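Local coordinates for glucose-6-phosphate 1-dehydrogenase (Mycobacterium avium, PDB 4LGV), which probably catalyses the NADP+-dependent oxidation of glucose 6-phosphate to 6-phosphogluconolactone, the first step of the pentose phosphate pathway, at residues F165-N176 with E434-Q445; S30-T39 with H62-I72. One frame throughout, in Å; residues are numbered along the deposited sequence.

Interaction 1: residues F165-N176 with E434-Q445; sequences FGHDLESARDLN and EDAIEETWRIVQ
The indole of W441 lies against the turn that leads into helix 169-176. CA of D168 sits over one face of the ring, 3.5 Å from CE3 and toward the rim. The far end of the indole reaches H167, with CH2 3.5 Å from its carbonyl C. CB of A172 meets the pyrrole side at 3.6 Å from NE1. The W441 CG stands beside the backbone N (chi1 -79°), which turns the ring toward the start of the opposing helix. CB of L169 packs on CB of W441.

D168 is the N-cap. Its OD1 accepts from the backbone N of S171 at 2.8 Å, and the S171 OG in turn accepts from H167 N. This fixes the turn that W441 packs on.

The other end of the contact is polar. NH1 of R173 forms a salt bridge with OE1 of E438 at 2.8 Å. The acid lies at the edge of the guanidinium, and the two planes stand 85° apart. A bend at chi3 (68°) brings the arginine tip back to it. ND2 of N176 gives a nearly straight bond to OE2 of E434 (3.0 Å), which it meets from above the carboxylate plane. R190 binds OD1 of N176, and E434 OE2 also forms a salt bridge with R180.

Near-antiparallel helices packed in this way form an interface between the NAD-binding and C-terminal family regions of glucose-6-phosphate dehydrogenase.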
loop_
_atom_site.group_PDB
_atom_site.type_symbol
_atom_site.label_atom_id
_atom_site.label_comp_id
_atom_site.label_asym_id
_atom_site.label_seq_id
_atom_site.Cartn_x
_atom_site.Cartn_y
_atom_site.Cartn_z
ATOM N N PHE A 165 2.096 18.344 -38.900
ATOM C CA PHE A 165 1.814 19.677 -38.400
ATOM C C PHE A 165 3.029 20.099 -37.580
ATOM O O PHE A 165 2.915 20.337 -36.395
ATOM C CB PHE A 165 0.504 19.737 -37.557
ATOM C CG PHE A 165 -0.066 18.395 -37.225
ATOM C CD1 PHE A 165 0.425 17.653 -36.150
ATOM C CD2 PHE A 165 -1.092 17.854 -38.006
ATOM C CE1 PHE A 165 -0.110 16.389 -35.868
ATOM C CE2 PHE A 165 -1.614 16.606 -37.717
ATOM C CZ PHE A 165 -1.129 15.878 -36.662
ATOM N N GLY A 166 4.181 20.171 -38.241
ATOM C CA GLY A 166 5.399 20.597 -37.627
ATOM C C GLY A 166 6.371 19.467 -37.737
ATOM O O GLY A 166 5.975 18.281 -37.779
ATOM N N HIS A 167 7.649 19.824 -37.736
ATOM C CA HIS A 167 8.708 18.831 -37.759
ATOM C C HIS A 167 9.648 18.985 -36.567
ATOM O O HIS A 167 10.617 18.249 -36.447
ATOM C CB HIS A 167 9.465 18.885 -39.090
ATOM C CG HIS A 167 10.082 20.212 -39.386
ATOM N ND1 HIS A 167 9.532 21.106 -40.284
ATOM C CD2 HIS A 167 11.184 20.815 -38.879
ATOM C CE1 HIS A 167 10.287 22.190 -40.342
ATOM N NE2 HIS A 167 11.289 22.047 -39.487
ATOM N N ASP A 168 9.362 19.945 -35.700
ATOM C CA ASP A 168 10.105 20.159 -34.455
ATOM C C ASP A 168 9.372 21.207 -33.615
ATOM O O ASP A 168 8.332 21.705 -34.024
ATOM C CB ASP A 168 11.574 20.582 -34.709
ATOM C CG ASP A 168 11.712 21.887 -35.462
ATOM O OD1 ASP A 168 10.723 22.628 -35.666
ATOM O OD2 ASP A 168 12.849 22.181 -35.817
ATOM N N LEU A 169 9.904 21.522 -32.443
ATOM C CA LEU A 169 9.187 22.371 -31.501
ATOM C C LEU A 169 8.929 23.731 -32.108
ATOM O O LEU A 169 7.800 24.223 -32.048
ATOM C CB LEU A 169 9.948 22.511 -30.158
ATOM C CG LEU A 169 9.373 23.541 -29.152
ATOM C CD1 LEU A 169 7.920 23.230 -28.746
ATOM C CD2 LEU A 169 10.249 23.664 -27.894
ATOM N N GLU A 170 9.969 24.341 -32.681
ATOM C CA GLU A 170 9.848 25.708 -33.244
ATOM C C GLU A 170 8.846 25.753 -34.415
ATOM O O GLU A 170 7.949 26.612 -34.434
ATOM C CB GLU A 170 11.225 26.306 -33.645
ATOM N N SER A 171 8.944 24.797 -35.338
ATOM C CA SER A 171 8.044 24.774 -36.487
ATOM C C SER A 171 6.578 24.490 -36.072
ATOM O O SER A 171 5.633 25.073 -36.613
ATOM C CB SER A 171 8.541 23.771 -37.536
ATOM O OG SER A 171 8.658 22.434 -37.025
ATOM N N ALA A 172 6.383 23.616 -35.088
ATOM C CA ALA A 172 5.023 23.377 -34.566
ATOM C C ALA A 172 4.452 24.621 -33.892
ATOM O O ALA A 172 3.277 24.943 -34.078
ATOM C CB ALA A 172 5.000 22.202 -33.602
ATOM N N ARG A 173 5.271 25.314 -33.094
ATOM C CA ARG A 173 4.825 26.553 -32.454
ATOM C C ARG A 173 4.448 27.627 -33.466
ATOM O O ARG A 173 3.474 28.337 -33.253
ATOM C CB ARG A 173 5.896 27.102 -31.510
ATOM C CG ARG A 173 5.870 26.467 -30.132
ATOM C CD ARG A 173 6.946 27.030 -29.212
ATOM N NE ARG A 173 6.620 28.427 -28.912
ATOM C CZ ARG A 173 5.699 28.839 -28.029
ATOM N NH1 ARG A 173 4.996 27.972 -27.292
ATOM N NH2 ARG A 173 5.482 30.137 -27.876
ATOM N N ASP A 174 5.218 27.762 -34.545
ATOM C CA ASP A 174 4.925 28.770 -35.575
ATOM C C ASP A 174 3.628 28.464 -36.287
ATOM O O ASP A 174 2.812 29.352 -36.487
ATOM C CB ASP A 174 6.050 28.900 -36.632
ATOM C CG ASP A 174 7.378 29.420 -36.041
ATOM O OD1 ASP A 174 7.414 29.948 -34.900
ATOM O OD2 ASP A 174 8.406 29.288 -36.736
ATOM N N LEU A 175 3.448 27.211 -36.686
ATOM C CA LEU A 175 2.244 26.823 -37.365
ATOM C C LEU A 175 1.078 27.094 -36.453
ATOM O O LEU A 175 0.091 27.737 -36.821
ATOM C CB LEU A 175 2.291 25.347 -37.754
ATOM C CG LEU A 175 0.965 24.744 -38.219
ATOM C CD1 LEU A 175 0.383 25.533 -39.373
ATOM C CD2 LEU A 175 1.162 23.283 -38.633
ATOM N N ASN A 176 1.204 26.594 -35.244
ATOM C CA ASN A 176 0.155 26.766 -34.262
ATOM C C ASN A 176 -0.259 28.211 -33.967
ATOM O O ASN A 176 -1.432 28.493 -33.740
ATOM C CB ASN A 176 0.586 26.127 -32.963
ATOM C CG ASN A 176 -0.578 25.794 -32.115
ATOM O OD1 ASN A 176 -1.399 24.972 -32.513
ATOM N ND2 ASN A 176 -0.695 26.439 -30.949
ATOM N N GLU A 434 -2.922 21.065 -28.111
ATOM C CA GLU A 434 -1.738 21.893 -28.297
ATOM C C GLU A 434 -0.672 21.738 -27.205
ATOM O O GLU A 434 0.530 21.622 -27.486
ATOM C CB GLU A 434 -2.254 23.326 -28.460
ATOM C CG GLU A 434 -1.376 24.518 -28.148
ATOM C CD GLU A 434 -2.231 25.841 -27.983
ATOM O OE1 GLU A 434 -2.235 26.444 -26.892
ATOM O OE2 GLU A 434 -2.924 26.299 -28.928
ATOM N N ASP A 435 -1.102 21.751 -25.958
ATOM C CA ASP A 435 -0.153 21.663 -24.841
ATOM C C ASP A 435 0.615 20.311 -24.905
ATOM O O ASP A 435 1.806 20.278 -24.712
ATOM C CB ASP A 435 -0.856 21.875 -23.499
ATOM C CG ASP A 435 -2.063 20.909 -23.266
ATOM O OD1 ASP A 435 -2.543 20.174 -24.171
ATOM O OD2 ASP A 435 -2.570 20.918 -22.158
ATOM N N ALA A 436 -0.066 19.232 -25.245
ATOM C CA ALA A 436 0.604 17.935 -25.379
ATOM C C ALA A 436 1.571 17.913 -26.565
ATOM O O ALA A 436 2.675 17.382 -26.496
ATOM C CB ALA A 436 -0.428 16.842 -25.535
ATOM N N ILE A 437 1.153 18.519 -27.656
ATOM C CA ILE A 437 2.010 18.603 -28.807
ATOM C C ILE A 437 3.346 19.267 -28.411
ATOM O O ILE A 437 4.417 18.750 -28.717
ATOM C CB ILE A 437 1.278 19.338 -29.957
ATOM C CG1 ILE A 437 -0.011 18.576 -30.370
ATOM C CG2 ILE A 437 2.273 19.802 -31.024
ATOM C CD1 ILE A 437 0.049 17.802 -31.646
ATOM N N GLU A 438 3.271 20.403 -27.740
ATOM C CA GLU A 438 4.468 21.162 -27.388
ATOM C C GLU A 438 5.336 20.435 -26.375
ATOM O O GLU A 438 6.529 20.411 -26.513
ATOM C CB GLU A 438 4.087 22.560 -26.932
ATOM C CG GLU A 438 3.482 23.304 -28.103
ATOM C CD GLU A 438 3.330 24.814 -27.916
ATOM O OE1 GLU A 438 3.994 25.391 -27.023
ATOM O OE2 GLU A 438 2.565 25.412 -28.740
ATOM N N GLU A 439 4.741 19.767 -25.417
ATOM C CA GLU A 439 5.520 18.973 -24.497
ATOM C C GLU A 439 6.201 17.807 -25.182
ATOM O O GLU A 439 7.334 17.500 -24.869
ATOM C CB GLU A 439 4.650 18.396 -23.366
ATOM C CG GLU A 439 4.135 19.412 -22.355
ATOM C CD GLU A 439 5.217 20.173 -21.632
ATOM O OE1 GLU A 439 6.278 19.609 -21.278
ATOM O OE2 GLU A 439 5.022 21.377 -21.443
ATOM N N THR A 440 5.532 17.135 -26.108
ATOM C CA THR A 440 6.169 15.982 -26.758
ATOM C C THR A 440 7.286 16.405 -27.687
ATOM O O THR A 440 8.272 15.688 -27.809
ATOM C CB THR A 440 5.186 15.075 -27.491
ATOM O OG1 THR A 440 4.403 15.846 -28.385
ATOM C CG2 THR A 440 4.245 14.398 -26.467
ATOM N N TRP A 441 7.155 17.577 -28.315
ATOM C CA TRP A 441 8.268 18.126 -29.103
ATOM C C TRP A 441 9.460 18.475 -28.203
ATOM O O TRP A 441 10.588 18.149 -28.544
ATOM C CB TRP A 441 7.850 19.356 -29.933
ATOM C CG TRP A 441 7.090 18.985 -31.225
ATOM C CD1 TRP A 441 5.799 19.309 -31.533
ATOM C CD2 TRP A 441 7.571 18.190 -32.291
ATOM N NE1 TRP A 441 5.445 18.774 -32.733
ATOM C CE2 TRP A 441 6.508 18.059 -33.221
ATOM C CE3 TRP A 441 8.784 17.533 -32.547
ATOM C CZ2 TRP A 441 6.632 17.332 -34.406
ATOM C CZ3 TRP A 441 8.912 16.815 -33.730
ATOM C CH2 TRP A 441 7.841 16.726 -34.647
ATOM N N ARG A 442 9.201 19.071 -27.033
ATOM C CA ARG A 442 10.289 19.335 -26.085
ATOM C C ARG A 442 10.997 18.032 -25.726
ATOM O O ARG A 442 12.220 17.967 -25.726
ATOM C CB ARG A 442 9.739 19.969 -24.810
ATOM C CG ARG A 442 10.762 20.053 -23.674
ATOM C CD ARG A 442 10.171 20.517 -22.359
ATOM N NE ARG A 442 9.161 19.603 -21.807
ATOM C CZ ARG A 442 9.401 18.432 -21.213
ATOM N NH1 ARG A 442 10.619 17.957 -21.082
ATOM N NH2 ARG A 442 8.401 17.723 -20.719
ATOM N N ILE A 443 10.216 16.987 -25.455
ATOM C CA ILE A 443 10.774 15.706 -25.054
ATOM C C ILE A 443 11.707 15.121 -26.104
ATOM O O ILE A 443 12.810 14.699 -25.768
ATOM C CB ILE A 443 9.660 14.711 -24.688
ATOM C CG1 ILE A 443 8.999 15.165 -23.399
ATOM C CG2 ILE A 443 10.202 13.320 -24.471
ATOM C CD1 ILE A 443 7.657 14.546 -23.149
ATOM N N VAL A 444 11.302 15.139 -27.369
ATOM C CA VAL A 444 12.090 14.469 -28.443
ATOM C C VAL A 444 13.177 15.356 -29.054
ATOM O O VAL A 444 14.081 14.867 -29.710
ATOM C CB VAL A 444 11.209 13.900 -29.584
ATOM C CG1 VAL A 444 10.174 12.928 -29.048
ATOM C CG2 VAL A 444 10.525 15.002 -30.398
ATOM N N GLN A 445 13.097 16.661 -28.843
ATOM C CA GLN A 445 13.999 17.585 -29.544
ATOM C C GLN A 445 15.501 17.211 -29.495
ATOM O O GLN A 445 16.178 17.349 -30.473
ATOM C CB GLN A 445 13.777 19.008 -29.037
ATOM C CG GLN A 445 14.464 20.042 -29.891
ATOM C CD GLN A 445 13.872 20.011 -31.280
ATOM O OE1 GLN A 445 14.599 20.054 -32.253
ATOM N NE2 GLN A 445 12.551 19.794 -31.380
#

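Interaction 2: residues S30-T39 with H62-I72; sequences SDLLVIFGIT and HPIIGVASDDI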
loop_
_atom_site.group_PDB
_atom_site.type_symbol
_atom_site.label_atom_id
_atom_site.label_comp_id
_atom_site.label_asym_id
_atom_site.label_seq_id
_atom_site.Cartn_x
_atom_site.Cartn_y
_atom_site.Cartn_z
ATOM N N SER A 30 -20.764 18.937 -37.058
ATOM C CA SER A 30 -20.802 19.702 -38.267
ATOM C C SER A 30 -21.979 19.271 -39.109
ATOM O O SER A 30 -22.562 18.236 -38.837
ATOM C CB SER A 30 -19.482 19.543 -38.988
ATOM O OG SER A 30 -18.438 20.105 -38.175
ATOM N N ASP A 31 -22.368 20.081 -40.092
ATOM C CA ASP A 31 -23.423 19.694 -41.053
ATOM C C ASP A 31 -22.987 19.938 -42.518
ATOM O O ASP A 31 -23.822 20.036 -43.424
ATOM C CB ASP A 31 -24.726 20.432 -40.752
ATOM C CG ASP A 31 -24.591 21.955 -40.914
ATOM O OD1 ASP A 31 -23.589 22.443 -41.502
ATOM O OD2 ASP A 31 -25.498 22.654 -40.447
ATOM N N LEU A 32 -21.677 20.019 -42.741
ATOM C CA LEU A 32 -21.151 20.221 -44.080
ATOM C C LEU A 32 -19.712 19.883 -44.038
ATOM O O LEU A 32 -18.994 20.287 -43.098
ATOM C CB LEU A 32 -21.324 21.674 -44.528
ATOM C CG LEU A 32 -20.743 22.114 -45.871
ATOM C CD1 LEU A 32 -21.512 21.514 -47.013
ATOM C CD2 LEU A 32 -20.774 23.617 -46.043
ATOM N N LEU A 33 -19.259 19.112 -45.022
ATOM C CA LEU A 33 -17.869 18.694 -45.067
ATOM C C LEU A 33 -17.207 19.351 -46.296
ATOM O O LEU A 33 -17.636 19.129 -47.438
ATOM C CB LEU A 33 -17.766 17.170 -45.149
ATOM C CG LEU A 33 -16.347 16.589 -45.300
ATOM C CD1 LEU A 33 -15.444 16.983 -44.151
ATOM C CD2 LEU A 33 -16.394 15.066 -45.379
ATOM N N VAL A 34 -16.126 20.073 -46.061
ATOM C CA VAL A 34 -15.386 20.706 -47.115
ATOM C C VAL A 34 -13.962 20.161 -47.120
ATOM O O VAL A 34 -13.218 20.341 -46.135
ATOM C CB VAL A 34 -15.341 22.235 -46.896
ATOM C CG1 VAL A 34 -14.573 22.879 -47.991
ATOM C CG2 VAL A 34 -16.753 22.809 -46.803
ATOM N N ILE A 35 -13.556 19.538 -48.234
ATOM C CA ILE A 35 -12.255 18.859 -48.287
ATOM C C ILE A 35 -11.317 19.558 -49.225
ATOM O O ILE A 35 -11.519 19.514 -50.433
ATOM C CB ILE A 35 -12.397 17.393 -48.797
ATOM C CG1 ILE A 35 -13.311 16.615 -47.882
ATOM C CG2 ILE A 35 -11.044 16.694 -48.845
ATOM C CD1 ILE A 35 -13.713 15.247 -48.380
ATOM N N PHE A 36 -10.283 20.184 -48.675
ATOM C CA PHE A 36 -9.222 20.747 -49.493
ATOM C C PHE A 36 -8.223 19.664 -49.789
ATOM O O PHE A 36 -7.720 19.003 -48.864
ATOM C CB PHE A 36 -8.528 21.904 -48.798
ATOM C CG PHE A 36 -9.357 23.167 -48.715
ATOM C CD1 PHE A 36 -10.445 23.260 -47.865
ATOM C CD2 PHE A 36 -9.050 24.279 -49.517
ATOM C CE1 PHE A 36 -11.214 24.427 -47.801
ATOM C CE2 PHE A 36 -9.811 25.449 -49.450
ATOM C CZ PHE A 36 -10.895 25.526 -48.590
ATOM N N GLY A 37 -7.934 19.475 -51.079
ATOM C CA GLY A 37 -6.946 18.480 -51.534
ATOM C C GLY A 37 -7.583 17.189 -52.050
ATOM O O GLY A 37 -6.969 16.146 -52.030
ATOM N N ILE A 38 -8.801 17.294 -52.560
ATOM C CA ILE A 38 -9.627 16.129 -52.920
ATOM C C ILE A 38 -9.081 15.346 -54.120
ATOM O O ILE A 38 -9.459 14.188 -54.329
ATOM C CB ILE A 38 -11.088 16.574 -53.164
ATOM C CG1 ILE A 38 -12.035 15.403 -53.196
ATOM C CG2 ILE A 38 -11.199 17.330 -54.468
ATOM C CD1 ILE A 38 -12.219 14.734 -51.878
ATOM N N THR A 39 -8.158 15.932 -54.877
ATOM C CA THR A 39 -7.498 15.225 -55.988
ATOM C C THR A 39 -6.117 14.706 -55.651
ATOM O O THR A 39 -5.453 14.124 -56.521
ATOM C CB THR A 39 -7.339 16.132 -57.213
ATOM O OG1 THR A 39 -6.499 17.236 -56.897
ATOM C CG2 THR A 39 -8.676 16.614 -57.673
ATOM N N HIS A 62 -24.911 14.701 -44.981
ATOM C CA HIS A 62 -24.693 16.088 -45.317
ATOM C C HIS A 62 -23.869 16.233 -46.611
ATOM O O HIS A 62 -23.123 15.339 -46.985
ATOM C CB HIS A 62 -23.992 16.804 -44.139
ATOM C CG HIS A 62 -24.821 16.860 -42.893
ATOM N ND1 HIS A 62 -24.587 16.044 -41.802
ATOM C CD2 HIS A 62 -25.947 17.557 -42.606
ATOM C CE1 HIS A 62 -25.508 16.274 -40.876
ATOM N NE2 HIS A 62 -26.350 17.180 -41.348
ATOM N N PRO A 63 -23.992 17.371 -47.290
ATOM C CA PRO A 63 -23.208 17.604 -48.479
ATOM C C PRO A 63 -21.675 17.676 -48.250
ATOM O O PRO A 63 -21.189 17.973 -47.136
ATOM C CB PRO A 63 -23.748 18.941 -48.992
ATOM C CG PRO A 63 -25.074 19.147 -48.281
ATOM C CD PRO A 63 -24.854 18.523 -46.953
ATOM N N ILE A 64 -20.952 17.357 -49.311
ATOM C CA ILE A 64 -19.518 17.342 -49.317
ATOM C C ILE A 64 -19.045 18.161 -50.475
ATOM O O ILE A 64 -19.407 17.894 -51.611
ATOM C CB ILE A 64 -18.959 15.933 -49.485
ATOM C CG1 ILE A 64 -19.527 15.017 -48.404
ATOM C CG2 ILE A 64 -17.433 15.985 -49.375
ATOM C CD1 ILE A 64 -19.161 13.570 -48.603
ATOM N N ILE A 65 -18.224 19.164 -50.186
ATOM C CA ILE A 65 -17.634 20.020 -51.229
ATOM C C ILE A 65 -16.159 19.683 -51.332
ATOM O O ILE A 65 -15.421 19.881 -50.379
ATOM C CB ILE A 65 -17.802 21.499 -50.863
ATOM C CG1 ILE A 65 -19.268 21.841 -50.734
ATOM C CG2 ILE A 65 -17.137 22.376 -51.897
ATOM C CD1 ILE A 65 -19.513 23.242 -50.260
ATOM N N GLY A 66 -15.740 19.159 -52.478
ATOM C CA GLY A 66 -14.337 18.945 -52.782
ATOM C C GLY A 66 -13.704 20.188 -53.370
ATOM O O GLY A 66 -14.303 20.840 -54.245
ATOM N N VAL A 67 -12.478 20.501 -52.914
ATOM C CA VAL A 67 -11.710 21.634 -53.425
ATOM C C VAL A 67 -10.292 21.229 -53.828
ATOM O O VAL A 67 -9.632 20.497 -53.116
ATOM C CB VAL A 67 -11.598 22.748 -52.378
ATOM C CG1 VAL A 67 -10.859 23.936 -52.944
ATOM C CG2 VAL A 67 -12.972 23.199 -51.877
ATOM N N ALA A 68 -9.859 21.680 -55.005
ATOM C CA ALA A 68 -8.520 21.440 -55.492
ATOM C C ALA A 68 -8.169 22.444 -56.617
ATOM O O ALA A 68 -9.052 23.124 -57.138
ATOM C CB ALA A 68 -8.388 20.003 -55.977
ATOM N N SER A 69 -6.911 22.464 -57.030
ATOM C CA SER A 69 -6.495 23.259 -58.173
ATOM C C SER A 69 -6.840 22.652 -59.529
ATOM O O SER A 69 -6.951 23.363 -60.503
ATOM C CB SER A 69 -4.978 23.488 -58.129
ATOM O OG SER A 69 -4.292 22.269 -58.326
ATOM N N ASP A 70 -7.053 21.347 -59.608
ATOM C CA ASP A 70 -7.269 20.745 -60.930
ATOM C C ASP A 70 -8.488 21.350 -61.647
ATOM O O ASP A 70 -9.574 21.463 -61.081
ATOM C CB ASP A 70 -7.441 19.244 -60.825
ATOM C CG ASP A 70 -6.356 18.609 -59.978
ATOM O OD1 ASP A 70 -6.186 18.972 -58.791
ATOM O OD2 ASP A 70 -5.730 17.683 -60.448
ATOM N N ASP A 71 -8.303 21.677 -62.919
ATOM C CA ASP A 71 -9.392 22.191 -63.731
ATOM C C ASP A 71 -10.098 21.003 -64.353
ATOM O O ASP A 71 -9.847 20.633 -65.502
ATOM C CB ASP A 71 -8.846 23.155 -64.788
ATOM C CG ASP A 71 -9.929 23.877 -65.567
ATOM O OD1 ASP A 71 -11.119 23.782 -65.205
ATOM O OD2 ASP A 71 -9.562 24.574 -66.568
ATOM N N ILE A 72 -11.000 20.416 -63.591
ATOM C CA ILE A 72 -11.781 19.275 -64.037
ATOM C C ILE A 72 -13.217 19.518 -63.663
ATOM O O ILE A 72 -13.521 20.417 -62.887
ATOM C CB ILE A 72 -11.311 17.971 -63.385
ATOM C CG1 ILE A 72 -11.421 18.061 -61.872
ATOM C CG2 ILE A 72 -9.878 17.678 -63.819
ATOM C CD1 ILE A 72 -11.140 16.765 -61.151
#
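The first beta-alpha-beta unit of the dinucleotide-binding fold brings these two segments together. Strands 32-36 and 64-68 run parallel, and helix 41-56 connects them. The backbone of 32-36 offers L33 and I35 to its neighbour. N of L33 binds O of P63, and O of L33 accepts from N of I65 at 2.8 Å. N of I35 then binds O of I65, and O of I35 accepts from N of V67. The last rung is G37 N to V67 O, also 2.8 Å. I38 N adds a weak bond to the same oxygen, so V67 O holds the turn after the strand.

Side chains pair on both faces of the sheet. On one, CD1 of I35 meets CG2 of I64 at 3.9 Å. On the other, F36 and V67 lie side by side and point the same way. CB of V67 stands over one face of the phenyl ring, and CG1 is 3.9 Å from F36 CD2. With V67 CG1 anti to the backbone N (chi1 -177°), that methyl lies next to CD2 and CE2 of F36. Y117 and L120 of helix 114-123 also touch F36.

At the start of the strands, the H62 ring lies flat against D31, whose CA is 3.6 Å from the ring centroid in a CH-pi contact. OD1 of D31 is bound by the backbone N of R129.

At the other end, T39 OG1 donates to D70 OD1 at 2.6 Å, from above the carboxylate plane. The rotation of T39 (chi1 63°) points its hydroxyl at D70. D70 O is held by Y106 and S108. A glycine-containing turn straight after the first parallel strand is a hallmark of the Rossmann fold, where it commonly faces the dinucleotide.

From the N terminus, interaction 2 comes first. It pairs strand 32-36 with strand 64-68 and closes a short loop that holds helix 41-56. The chain then adds strands 104-108, 130-134 and 158-162 to the same parallel sheet. Interaction 1 opens just after strand 158-162, at 165-176. Its partner, 434-445, comes 258 residues later, so it closes a long loop that includes most of the mixed nine-stranded sheet. The two contacts follow in series and neither nest nor cross. The centres of interactions 1 and 2 are about 29 Å apart. Interaction 2 builds the parallel sheet from within, whereas interaction 1 ties a helix next to that sheet to the C-terminal region.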